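DUF2235 domain-containing protein (Pseudomonas aeruginosa, PDB 4O5P) acts as a type VI secretion phospholipase effector, Tle1, probably hydrolysing phospholipids of target-cell membranes through an alpha/beta-hydrolase catalytic domain. Local coordinates at residues A[349-354]-A[363-368]; A[328-333]-A[369-374]; A[484-489]-A[636-641]. One frame throughout, in Å; residues are numbered along the deposited sequence.

Interaction 1. Residues A[349-354]-A[363-368]; sequences IRRRDM and PSCYRK
Arg351 and Cys365 form an antiparallel hydrogen-bonded pair, Arg351 N to Cys365 O at 2.8 Å and Cys365 N to Arg351 O at 2.9 Å, where two runs heading 114° apart meet only briefly. The second of these donors, Cys365 N, stands well above the plane of the Arg351 carbonyl. Just beside it, the Arg350 side chain lies over one face of the Tyr366 ring in a CH-pi contact, its CG 3.8 Å from the ring centroid and displaced toward the rim, while Ile349 CG1 meets the edge of the same ring at CD2. The bend of the Arg350 chain at chi3 (73°) turns NE to Ser364 OG, to which it donates at 2.8 Å, in the guanidinium plane. A water joins Arg350 NH1 to Tyr366 OH, which also hydrogen-bonds Glu372, and Arg350 NH2 has a salt bridge to Glu470. Arg351 grips Asp353 end-on, NH1 (2.9 Å) and NH2 (3.2 Å) converging on OD1 from opposite faces of the carboxylate. Backbone N of Arg367 sits over the centre of that guanidinium. Asp310 is a second acid for Arg351, and Glu311 pairs with Arg367, so the two like charges are each balanced. A second water bridges Ile349 O to Arg367 N. The contact joins the loop before strand 370-375 to the end of strand 346-353, an outer strand of a small mixed sheet whose far strand, 692-693, offers Glu692 to the side chains of Arg352 and Ser364.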
loop_
_atom_site.group_PDB
_atom_site.type_symbol
_atom_site.label_atom_id
_atom_site.label_comp_id
_atom_site.label_asym_id
_atom_site.label_seq_id
_atom_site.Cartn_x
_atom_site.Cartn_y
_atom_site.Cartn_z
ATOM N N ILE A 349 -2.844 -12.610 0.505
ATOM C CA ILE A 349 -3.106 -13.073 1.865
ATOM C C ILE A 349 -3.051 -14.598 1.940
ATOM O O ILE A 349 -3.404 -15.185 2.971
ATOM C CB ILE A 349 -4.465 -12.615 2.379
ATOM C CG1 ILE A 349 -5.581 -13.073 1.440
ATOM C CG2 ILE A 349 -4.492 -11.101 2.576
ATOM C CD1 ILE A 349 -6.951 -13.017 2.067
ATOM N N ARG A 350 -2.617 -15.223 0.844
ATOM C CA ARG A 350 -2.330 -16.670 0.812
ATOM C C ARG A 350 -1.055 -16.988 1.597
ATOM O O ARG A 350 -0.092 -16.213 1.601
ATOM C CB ARG A 350 -2.163 -17.190 -0.634
ATOM C CG ARG A 350 -2.533 -18.688 -0.841
ATOM C CD ARG A 350 -2.430 -19.102 -2.307
ATOM N NE ARG A 350 -1.037 -19.225 -2.760
ATOM C CZ ARG A 350 -0.669 -19.150 -4.033
ATOM N NH1 ARG A 350 -1.580 -18.917 -4.962
ATOM N NH2 ARG A 350 0.603 -19.269 -4.371
ATOM N N ARG A 351 -1.053 -18.133 2.266
ATOM C CA ARG A 351 0.086 -18.541 3.077
ATOM C C ARG A 351 -0.035 -20.022 3.468
ATOM O O ARG A 351 -1.123 -20.610 3.405
ATOM C CB ARG A 351 0.166 -17.674 4.334
ATOM C CG ARG A 351 -0.615 -18.226 5.521
ATOM C CD ARG A 351 -2.135 -18.144 5.372
ATOM N NE ARG A 351 -2.785 -18.645 6.590
ATOM C CZ ARG A 351 -3.068 -19.927 6.810
ATOM N NH1 ARG A 351 -2.779 -20.837 5.885
ATOM N NH2 ARG A 351 -3.646 -20.306 7.947
ATOM N N ARG A 352 1.077 -20.615 3.886
ATOM C CA ARG A 352 1.058 -21.997 4.359
ATOM C C ARG A 352 0.637 -22.071 5.832
ATOM O O ARG A 352 0.964 -21.171 6.617
ATOM C CB ARG A 352 2.442 -22.614 4.174
ATOM C CG ARG A 352 2.988 -22.478 2.757
ATOM C CD ARG A 352 4.337 -23.172 2.619
ATOM N NE ARG A 352 4.186 -24.610 2.839
ATOM C CZ ARG A 352 5.165 -25.433 3.209
ATOM N NH1 ARG A 352 6.398 -24.968 3.423
ATOM N NH2 ARG A 352 4.900 -26.725 3.385
ATOM N N ASP A 353 -0.107 -23.113 6.205
ATOM C CA ASP A 353 -0.415 -23.359 7.619
ATOM C C ASP A 353 0.873 -23.445 8.409
ATOM O O ASP A 353 1.926 -23.787 7.865
ATOM C CB ASP A 353 -1.203 -24.660 7.818
ATOM C CG ASP A 353 -2.631 -24.541 7.379
ATOM O OD1 ASP A 353 -3.099 -23.399 7.161
ATOM O OD2 ASP A 353 -3.300 -25.588 7.256
HETATM N N MSE A 354 0.792 -23.162 9.702
HETATM C CA MSE A 354 2.002 -23.071 10.505
HETATM C C MSE A 354 1.679 -23.114 11.993
HETATM O O MSE A 354 1.535 -22.071 12.623
HETATM C CB MSE A 354 2.725 -21.769 10.155
HETATM C CG MSE A 354 3.949 -21.463 10.968
HETATM SE SE MSE A 354 4.006 -19.542 11.190
HETATM C CE MSE A 354 5.438 -19.234 9.942
ATOM N N PRO A 363 0.262 -26.942 1.496
ATOM C CA PRO A 363 0.362 -26.016 0.363
ATOM C C PRO A 363 0.055 -24.592 0.801
ATOM O O PRO A 363 -0.468 -24.368 1.906
ATOM C CB PRO A 363 -0.739 -26.509 -0.575
ATOM C CG PRO A 363 -1.781 -27.092 0.350
ATOM C CD PRO A 363 -0.997 -27.715 1.485
ATOM N N SER A 364 0.383 -23.631 -0.052
ATOM C CA SER A 364 -0.049 -22.267 0.210
ATOM C C SER A 364 -1.561 -22.253 0.030
ATOM O O SER A 364 -2.063 -22.785 -0.941
ATOM C CB SER A 364 0.624 -21.297 -0.757
ATOM O OG SER A 364 0.351 -19.954 -0.400
ATOM N N CYS A 365 -2.283 -21.685 0.989
ATOM C CA CYS A 365 -3.736 -21.613 0.921
ATOM C C CYS A 365 -4.249 -20.432 1.738
ATOM O O CYS A 365 -3.480 -19.601 2.219
ATOM C CB CYS A 365 -4.358 -22.905 1.470
ATOM S SG CYS A 365 -3.975 -23.189 3.237
ATOM N N TYR A 366 -5.557 -20.381 1.916
ATOM C CA TYR A 366 -6.181 -19.246 2.578
ATOM C C TYR A 366 -6.773 -19.678 3.898
ATOM O O TYR A 366 -7.492 -20.677 3.984
ATOM C CB TYR A 366 -7.256 -18.625 1.676
ATOM C CG TYR A 366 -6.679 -18.075 0.396
ATOM C CD1 TYR A 366 -6.474 -18.894 -0.701
ATOM C CD2 TYR A 366 -6.299 -16.731 0.303
ATOM C CE1 TYR A 366 -5.923 -18.392 -1.883
ATOM C CE2 TYR A 366 -5.760 -16.216 -0.863
ATOM C CZ TYR A 366 -5.574 -17.046 -1.951
ATOM O OH TYR A 366 -5.029 -16.522 -3.100
ATOM N N ARG A 367 -6.449 -18.914 4.925
ATOM C CA ARG A 367 -7.029 -19.067 6.258
ATOM C C ARG A 367 -8.562 -18.958 6.283
ATOM O O ARG A 367 -9.134 -18.162 5.540
ATOM C CB ARG A 367 -6.430 -17.968 7.131
ATOM C CG ARG A 367 -6.709 -18.142 8.572
ATOM C CD ARG A 367 -7.803 -17.186 8.996
ATOM N NE ARG A 367 -7.379 -16.449 10.153
ATOM C CZ ARG A 367 -8.203 -15.906 11.031
ATOM N NH1 ARG A 367 -9.520 -16.019 10.887
ATOM N NH2 ARG A 367 -7.688 -15.255 12.048
ATOM N N LYS A 368 -9.222 -19.727 7.157
ATOM C CA LYS A 368 -10.685 -19.674 7.287
ATOM C C LYS A 368 -11.201 -18.231 7.360
ATOM O O LYS A 368 -10.528 -17.351 7.892
ATOM C CB LYS A 368 -11.165 -20.452 8.534
ATOM C CG LYS A 368 -10.623 -19.925 9.869
ATOM C CD LYS A 368 -11.165 -20.737 11.054
ATOM C CE LYS A 368 -10.583 -20.251 12.375
ATOM N NZ LYS A 368 -11.006 -21.079 13.545
HETATM O O HOH W 1 -5.563 -16.352 4.434
HETATM O O HOH W 2 -4.565 -18.170 -5.223
HETATM O O HOH W 3 -0.638 -25.164 4.292
#

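Interaction 2. Residues A[328-333]-A[369-374]; sequences LKRCVH and WTVEYA
His333 and Glu372 both carry CG anti to the backbone N (chi1 -169° for His333), and their side chains lie side by side on neighbouring strands. Strands 331-333 and 370-374 run parallel, 12° apart, within the mixed central sheet of the alpha/beta-hydrolase domain. The backbone bonds alternate between them: Cys331 N to Trp369 O, Val371 N to Cys331 O, His333 N to Val371 O and Tyr373 N to His333 O. Cys331 CB packs on Thr370 CG2 at 3.6 Å on the face that carries His333 and Glu372. On the other, Val332 CG2 lies beside Val371 CG1 (3.9 Å), and Val332 touches Met410 of helix 403-416. The same Val371 methyl lies under one face of the Arg330 guanidinium, 3.4 Å from NH2, which is salt-bridged to Glu413. Before the strands, Leu328 O meets the edge of the Trp369 indole at CE3. Glu372 is buried but well supplied with partners: OE1 bonds Ser348 OG and Tyr366 OH, and OE2 bonds Ile349 N. His333 NE2 bonds Thr282 N, while His333 ND1 donates to the anti lone pair of Glu372 OE2 at 2.9 Å, with the oxygen 22° out of the imidazole plane.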
loop_
_atom_site.group_PDB
_atom_site.type_symbol
_atom_site.label_atom_id
_atom_site.label_comp_id
_atom_site.label_asym_id
_atom_site.label_seq_id
_atom_site.Cartn_x
_atom_site.Cartn_y
_atom_site.Cartn_z
ATOM N N LEU A 328 -9.499 -12.646 14.560
ATOM C CA LEU A 328 -9.933 -12.069 13.281
ATOM C C LEU A 328 -11.141 -12.820 12.744
ATOM O O LEU A 328 -11.054 -14.022 12.482
ATOM C CB LEU A 328 -8.790 -12.123 12.252
ATOM C CG LEU A 328 -9.123 -11.730 10.811
ATOM C CD1 LEU A 328 -9.481 -10.260 10.769
ATOM C CD2 LEU A 328 -7.924 -12.025 9.866
ATOM N N LYS A 329 -12.260 -12.128 12.563
ATOM C CA LYS A 329 -13.511 -12.792 12.148
ATOM C C LYS A 329 -13.707 -12.892 10.632
ATOM O O LYS A 329 -14.441 -13.754 10.158
ATOM C CB LYS A 329 -14.723 -12.059 12.727
ATOM C CG LYS A 329 -14.701 -11.812 14.232
ATOM C CD LYS A 329 -14.527 -13.076 15.044
ATOM C CE LYS A 329 -14.362 -12.681 16.527
ATOM N NZ LYS A 329 -14.395 -13.830 17.504
ATOM N N ARG A 330 -13.065 -12.007 9.877
ATOM C CA ARG A 330 -13.359 -11.865 8.448
ATOM C C ARG A 330 -12.339 -10.946 7.768
ATOM O O ARG A 330 -12.128 -9.811 8.202
ATOM C CB ARG A 330 -14.764 -11.283 8.257
ATOM C CG ARG A 330 -15.178 -11.052 6.792
ATOM C CD ARG A 330 -15.338 -12.371 6.037
ATOM N NE ARG A 330 -15.871 -12.167 4.692
ATOM C CZ ARG A 330 -15.796 -13.076 3.722
ATOM N NH1 ARG A 330 -15.185 -14.231 3.945
ATOM N NH2 ARG A 330 -16.312 -12.825 2.530
ATOM N N CYS A 331 -11.724 -11.436 6.694
ATOM C CA CYS A 331 -10.853 -10.598 5.879
ATOM C C CYS A 331 -11.167 -10.746 4.394
ATOM O O CYS A 331 -11.241 -11.863 3.872
ATOM C CB CYS A 331 -9.379 -10.920 6.128
ATOM S SG CYS A 331 -8.227 -9.928 5.107
ATOM N N VAL A 332 -11.371 -9.613 3.724
ATOM C CA VAL A 332 -11.608 -9.596 2.284
ATOM C C VAL A 332 -10.480 -8.810 1.600
ATOM O O VAL A 332 -10.242 -7.661 1.949
ATOM C CB VAL A 332 -12.942 -8.922 1.952
ATOM C CG1 VAL A 332 -13.055 -8.704 0.443
ATOM C CG2 VAL A 332 -14.146 -9.746 2.505
ATOM N N HIS A 333 -9.791 -9.421 0.635
ATOM C CA HIS A 333 -8.702 -8.738 -0.077
ATOM C C HIS A 333 -8.991 -8.692 -1.574
ATOM O O HIS A 333 -9.026 -9.715 -2.232
ATOM C CB HIS A 333 -7.392 -9.496 0.136
ATOM C CG HIS A 333 -6.169 -8.761 -0.330
ATOM N ND1 HIS A 333 -4.997 -9.412 -0.653
ATOM C CD2 HIS A 333 -5.915 -7.439 -0.484
ATOM C CE1 HIS A 333 -4.075 -8.524 -0.984
ATOM N NE2 HIS A 333 -4.606 -7.318 -0.893
ATOM N N TRP A 369 -12.376 -17.981 6.795
ATOM C CA TRP A 369 -13.024 -16.672 6.909
ATOM C C TRP A 369 -12.260 -15.551 6.209
ATOM O O TRP A 369 -12.542 -14.375 6.464
ATOM C CB TRP A 369 -13.230 -16.266 8.379
ATOM C CG TRP A 369 -13.798 -17.340 9.267
ATOM C CD1 TRP A 369 -14.595 -18.387 8.893
ATOM C CD2 TRP A 369 -13.594 -17.475 10.678
ATOM N NE1 TRP A 369 -14.912 -19.155 9.997
ATOM C CE2 TRP A 369 -14.311 -18.613 11.103
ATOM C CE3 TRP A 369 -12.873 -16.737 11.629
ATOM C CZ2 TRP A 369 -14.320 -19.038 12.439
ATOM C CZ3 TRP A 369 -12.891 -17.159 12.947
ATOM C CH2 TRP A 369 -13.610 -18.297 13.339
ATOM N N THR A 370 -11.305 -15.899 5.344
ATOM C CA THR A 370 -10.597 -14.888 4.548
ATOM C C THR A 370 -10.683 -15.221 3.056
ATOM O O THR A 370 -10.570 -16.386 2.672
ATOM C CB THR A 370 -9.129 -14.725 4.998
ATOM O OG1 THR A 370 -8.371 -15.897 4.665
ATOM C CG2 THR A 370 -9.067 -14.509 6.510
ATOM N N VAL A 371 -10.882 -14.208 2.216
ATOM C CA VAL A 371 -11.147 -14.449 0.795
ATOM C C VAL A 371 -10.419 -13.393 -0.031
ATOM O O VAL A 371 -10.233 -12.273 0.431
ATOM C CB VAL A 371 -12.690 -14.490 0.523
ATOM C CG1 VAL A 371 -13.355 -13.187 0.941
ATOM C CG2 VAL A 371 -13.004 -14.818 -0.922
ATOM N N GLU A 372 -9.956 -13.774 -1.219
ATOM C CA GLU A 372 -9.148 -12.902 -2.085
ATOM C C GLU A 372 -9.792 -12.886 -3.480
ATOM O O GLU A 372 -9.973 -13.939 -4.100
ATOM C CB GLU A 372 -7.690 -13.417 -2.121
ATOM C CG GLU A 372 -6.670 -12.600 -2.955
ATOM C CD GLU A 372 -5.232 -12.870 -2.523
ATOM O OE1 GLU A 372 -4.627 -13.880 -2.956
ATOM O OE2 GLU A 372 -4.681 -12.078 -1.736
ATOM N N TYR A 373 -10.172 -11.703 -3.959
ATOM C CA TYR A 373 -10.847 -11.575 -5.249
ATOM C C TYR A 373 -9.969 -10.866 -6.266
ATOM O O TYR A 373 -9.379 -9.819 -5.963
ATOM C CB TYR A 373 -12.146 -10.790 -5.097
ATOM C CG TYR A 373 -13.261 -11.563 -4.445
ATOM C CD1 TYR A 373 -13.967 -12.536 -5.151
ATOM C CD2 TYR A 373 -13.625 -11.306 -3.126
ATOM C CE1 TYR A 373 -15.015 -13.246 -4.548
ATOM C CE2 TYR A 373 -14.656 -11.997 -2.529
ATOM C CZ TYR A 373 -15.339 -12.969 -3.238
ATOM O OH TYR A 373 -16.365 -13.647 -2.625
ATOM N N ALA A 374 -9.888 -11.437 -7.470
ATOM C CA ALA A 374 -9.146 -10.820 -8.575
ATOM C C ALA A 374 -10.030 -9.792 -9.286
ATOM O O ALA A 374 -11.166 -10.108 -9.651
ATOM C CB ALA A 374 -8.686 -11.869 -9.558
HETATM O O HOH W 4 -17.212 -13.106 -0.435
#

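Interaction 3. Residues A[484-489]-A[636-641]; sequences RIDRYA and QLFSAP
Packing against the Phe638 ring carries this contact: Asp486 lies over one face of it, its CB 3.7 Å from the ring centroid in a CH-pi contact offset toward the rim. The carboxylate continues across the same ring, stacked 15° from its plane, with CG and OD1 each 3.7 Å from Phe638 CE2. Asp486 CG is anti to the backbone N (chi1 -174°), the torsion that sets this carbon over the ring. The Arg487 guanidinium joins from an oblique angle, its plane 51° from the ring, with Phe638 CE2 over one of its faces and 3.7 Å from NH1.

Charge pairing organises the polar atoms on the helix side. Arg487 NH1 donates to Asp486 OD1 at 2.9 Å, the oxygen lying close to the guanidinium plane; the same oxygen pairs with Lys495, and Arg487 NH2 with Asp656. Two positive partners would be expected to keep Asp486 ionised although it is buried. No hydrogen bond joins the two segments themselves. Asp486 OD2 instead touches Pro641 CA at 3.6 Å and accepts from the backbone N of Asp642, the next residue. Just before it, Ser639 and Ala640 both face Arg643 in a classic beta bulge.

Here the last turn of helix 469-487 is set against the chain leaving helix 616-637, where Phe638 is the first residue to break helical geometry. Tyr634 of that helix lies against Phe638, Asp486 and Pro641, and Arg487 reaches Val652 of helix 649-657.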
loop_
_atom_site.group_PDB
_atom_site.type_symbol
_atom_site.label_atom_id
_atom_site.label_comp_id
_atom_site.label_asym_id
_atom_site.label_seq_id
_atom_site.Cartn_x
_atom_site.Cartn_y
_atom_site.Cartn_z
ATOM N N ARG A 484 -2.767 -3.664 -25.631
ATOM C CA ARG A 484 -1.669 -2.751 -25.964
ATOM C C ARG A 484 -1.110 -2.991 -27.364
ATOM O O ARG A 484 -0.662 -2.049 -28.003
ATOM C CB ARG A 484 -0.517 -2.838 -24.949
ATOM C CG ARG A 484 -0.846 -2.310 -23.573
ATOM C CD ARG A 484 0.223 -2.732 -22.547
ATOM N NE ARG A 484 -0.244 -2.351 -21.216
ATOM C CZ ARG A 484 0.038 -3.025 -20.113
ATOM N NH1 ARG A 484 0.811 -4.101 -20.170
ATOM N NH2 ARG A 484 -0.447 -2.612 -18.961
ATOM N N ILE A 485 -1.115 -4.235 -27.843
ATOM C CA ILE A 485 -0.572 -4.487 -29.187
ATOM C C ILE A 485 -1.327 -3.624 -30.224
ATOM O O ILE A 485 -0.735 -3.108 -31.184
ATOM C CB ILE A 485 -0.618 -5.984 -29.576
ATOM C CG1 ILE A 485 0.357 -6.796 -28.717
ATOM C CG2 ILE A 485 -0.266 -6.180 -31.055
ATOM C CD1 ILE A 485 0.104 -8.303 -28.793
ATOM N N ASP A 486 -2.631 -3.454 -30.021
ATOM C CA ASP A 486 -3.378 -2.564 -30.900
ATOM C C ASP A 486 -3.284 -1.097 -30.496
ATOM O O ASP A 486 -2.875 -0.275 -31.304
ATOM C CB ASP A 486 -4.836 -2.996 -31.061
ATOM C CG ASP A 486 -5.564 -2.163 -32.086
ATOM O OD1 ASP A 486 -6.148 -1.118 -31.703
ATOM O OD2 ASP A 486 -5.539 -2.541 -33.281
ATOM N N ARG A 487 -3.649 -0.755 -29.259
ATOM C CA ARG A 487 -3.724 0.656 -28.875
ATOM C C ARG A 487 -2.368 1.379 -28.718
ATOM O O ARG A 487 -2.305 2.595 -28.851
ATOM C CB ARG A 487 -4.543 0.830 -27.586
ATOM C CG ARG A 487 -6.039 1.096 -27.797
ATOM C CD ARG A 487 -6.811 -0.077 -28.432
ATOM N NE ARG A 487 -8.253 0.204 -28.368
ATOM C CZ ARG A 487 -9.063 0.273 -29.422
ATOM N NH1 ARG A 487 -8.594 0.058 -30.656
ATOM N NH2 ARG A 487 -10.339 0.571 -29.246
ATOM N N TYR A 488 -1.303 0.641 -28.411
ATOM C CA TYR A 488 0.015 1.258 -28.223
ATOM C C TYR A 488 0.937 0.882 -29.370
ATOM O O TYR A 488 1.564 1.750 -29.965
ATOM C CB TYR A 488 0.680 0.818 -26.913
ATOM C CG TYR A 488 0.103 1.390 -25.633
ATOM C CD1 TYR A 488 -0.993 2.250 -25.650
ATOM C CD2 TYR A 488 0.676 1.070 -24.405
ATOM C CE1 TYR A 488 -1.512 2.765 -24.477
ATOM C CE2 TYR A 488 0.170 1.571 -23.235
ATOM C CZ TYR A 488 -0.926 2.422 -23.274
ATOM O OH TYR A 488 -1.428 2.940 -22.116
ATOM N N ALA A 489 1.048 -0.411 -29.675
ATOM C CA ALA A 489 1.965 -0.803 -30.753
ATOM C C ALA A 489 1.403 -0.352 -32.092
ATOM O O ALA A 489 2.160 -0.102 -33.037
ATOM C CB ALA A 489 2.218 -2.298 -30.757
ATOM N N GLN A 636 -7.823 -12.779 -30.944
ATOM C CA GLN A 636 -9.208 -13.025 -30.584
ATOM C C GLN A 636 -9.866 -11.741 -30.117
ATOM O O GLN A 636 -11.089 -11.654 -30.029
ATOM C CB GLN A 636 -9.295 -14.113 -29.519
ATOM C CG GLN A 636 -9.546 -15.486 -30.148
ATOM C CD GLN A 636 -8.789 -16.596 -29.468
ATOM O OE1 GLN A 636 -8.322 -16.441 -28.335
ATOM N NE2 GLN A 636 -8.664 -17.735 -30.153
ATOM N N LEU A 637 -9.042 -10.736 -29.839
ATOM C CA LEU A 637 -9.527 -9.441 -29.382
ATOM C C LEU A 637 -9.942 -8.555 -30.567
ATOM O O LEU A 637 -11.002 -7.909 -30.545
ATOM C CB LEU A 637 -8.427 -8.746 -28.568
ATOM C CG LEU A 637 -8.895 -7.841 -27.424
ATOM C CD1 LEU A 637 -10.008 -8.512 -26.639
ATOM C CD2 LEU A 637 -7.758 -7.495 -26.484
ATOM N N PHE A 638 -9.099 -8.542 -31.599
ATOM C CA PHE A 638 -9.285 -7.701 -32.772
ATOM C C PHE A 638 -9.313 -8.599 -34.007
ATOM O O PHE A 638 -8.580 -9.585 -34.074
ATOM C CB PHE A 638 -8.146 -6.662 -32.896
ATOM C CG PHE A 638 -8.031 -5.737 -31.712
ATOM C CD1 PHE A 638 -7.272 -6.097 -30.600
ATOM C CD2 PHE A 638 -8.695 -4.520 -31.700
ATOM C CE1 PHE A 638 -7.182 -5.244 -29.510
ATOM C CE2 PHE A 638 -8.614 -3.679 -30.617
ATOM C CZ PHE A 638 -7.849 -4.041 -29.517
ATOM N N SER A 639 -10.161 -8.276 -34.976
ATOM C CA SER A 639 -10.179 -9.035 -36.225
ATOM C C SER A 639 -9.060 -8.515 -37.112
ATOM O O SER A 639 -8.438 -9.271 -37.856
ATOM C CB SER A 639 -11.529 -8.907 -36.928
ATOM O OG SER A 639 -11.983 -7.564 -36.899
ATOM N N ALA A 640 -8.799 -7.215 -36.999
ATOM C CA ALA A 640 -7.718 -6.558 -37.722
ATOM C C ALA A 640 -7.363 -5.304 -36.932
ATOM O O ALA A 640 -8.036 -5.002 -35.944
ATOM C CB ALA A 640 -8.179 -6.197 -39.137
ATOM N N PRO A 641 -6.297 -4.589 -37.340
ATOM C CA PRO A 641 -6.002 -3.293 -36.723
ATOM C C PRO A 641 -7.234 -2.395 -36.564
ATOM O O PRO A 641 -8.028 -2.239 -37.497
ATOM C CB PRO A 641 -5.008 -2.678 -37.708
ATOM C CG PRO A 641 -4.219 -3.863 -38.187
ATOM C CD PRO A 641 -5.178 -5.041 -38.194
#

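In the fold
Interactions 1 and 2 adjoin, with centres about 12 Å apart, and both belong to the catalytic domain. Interaction 1 is nested along the chain within the loop that interaction 2 closes, and strands 331-336, 346-353 and 370-375 follow one another. Glu372 of interaction 2 joins them, probably hydrogen-bonded to Tyr366 OH and Ile349 N of interaction 1 as well as bonded to His333. The His333 side chain lies near, without touching, Ser237, His379 and Asp281, which probably form the catalytic triad. Interaction 3 comes later in the chain, in the C-terminal domain, its centre 36 to 39 Å from those of the others, and joins the end of helix 469-487 to the chain after helix 616-637.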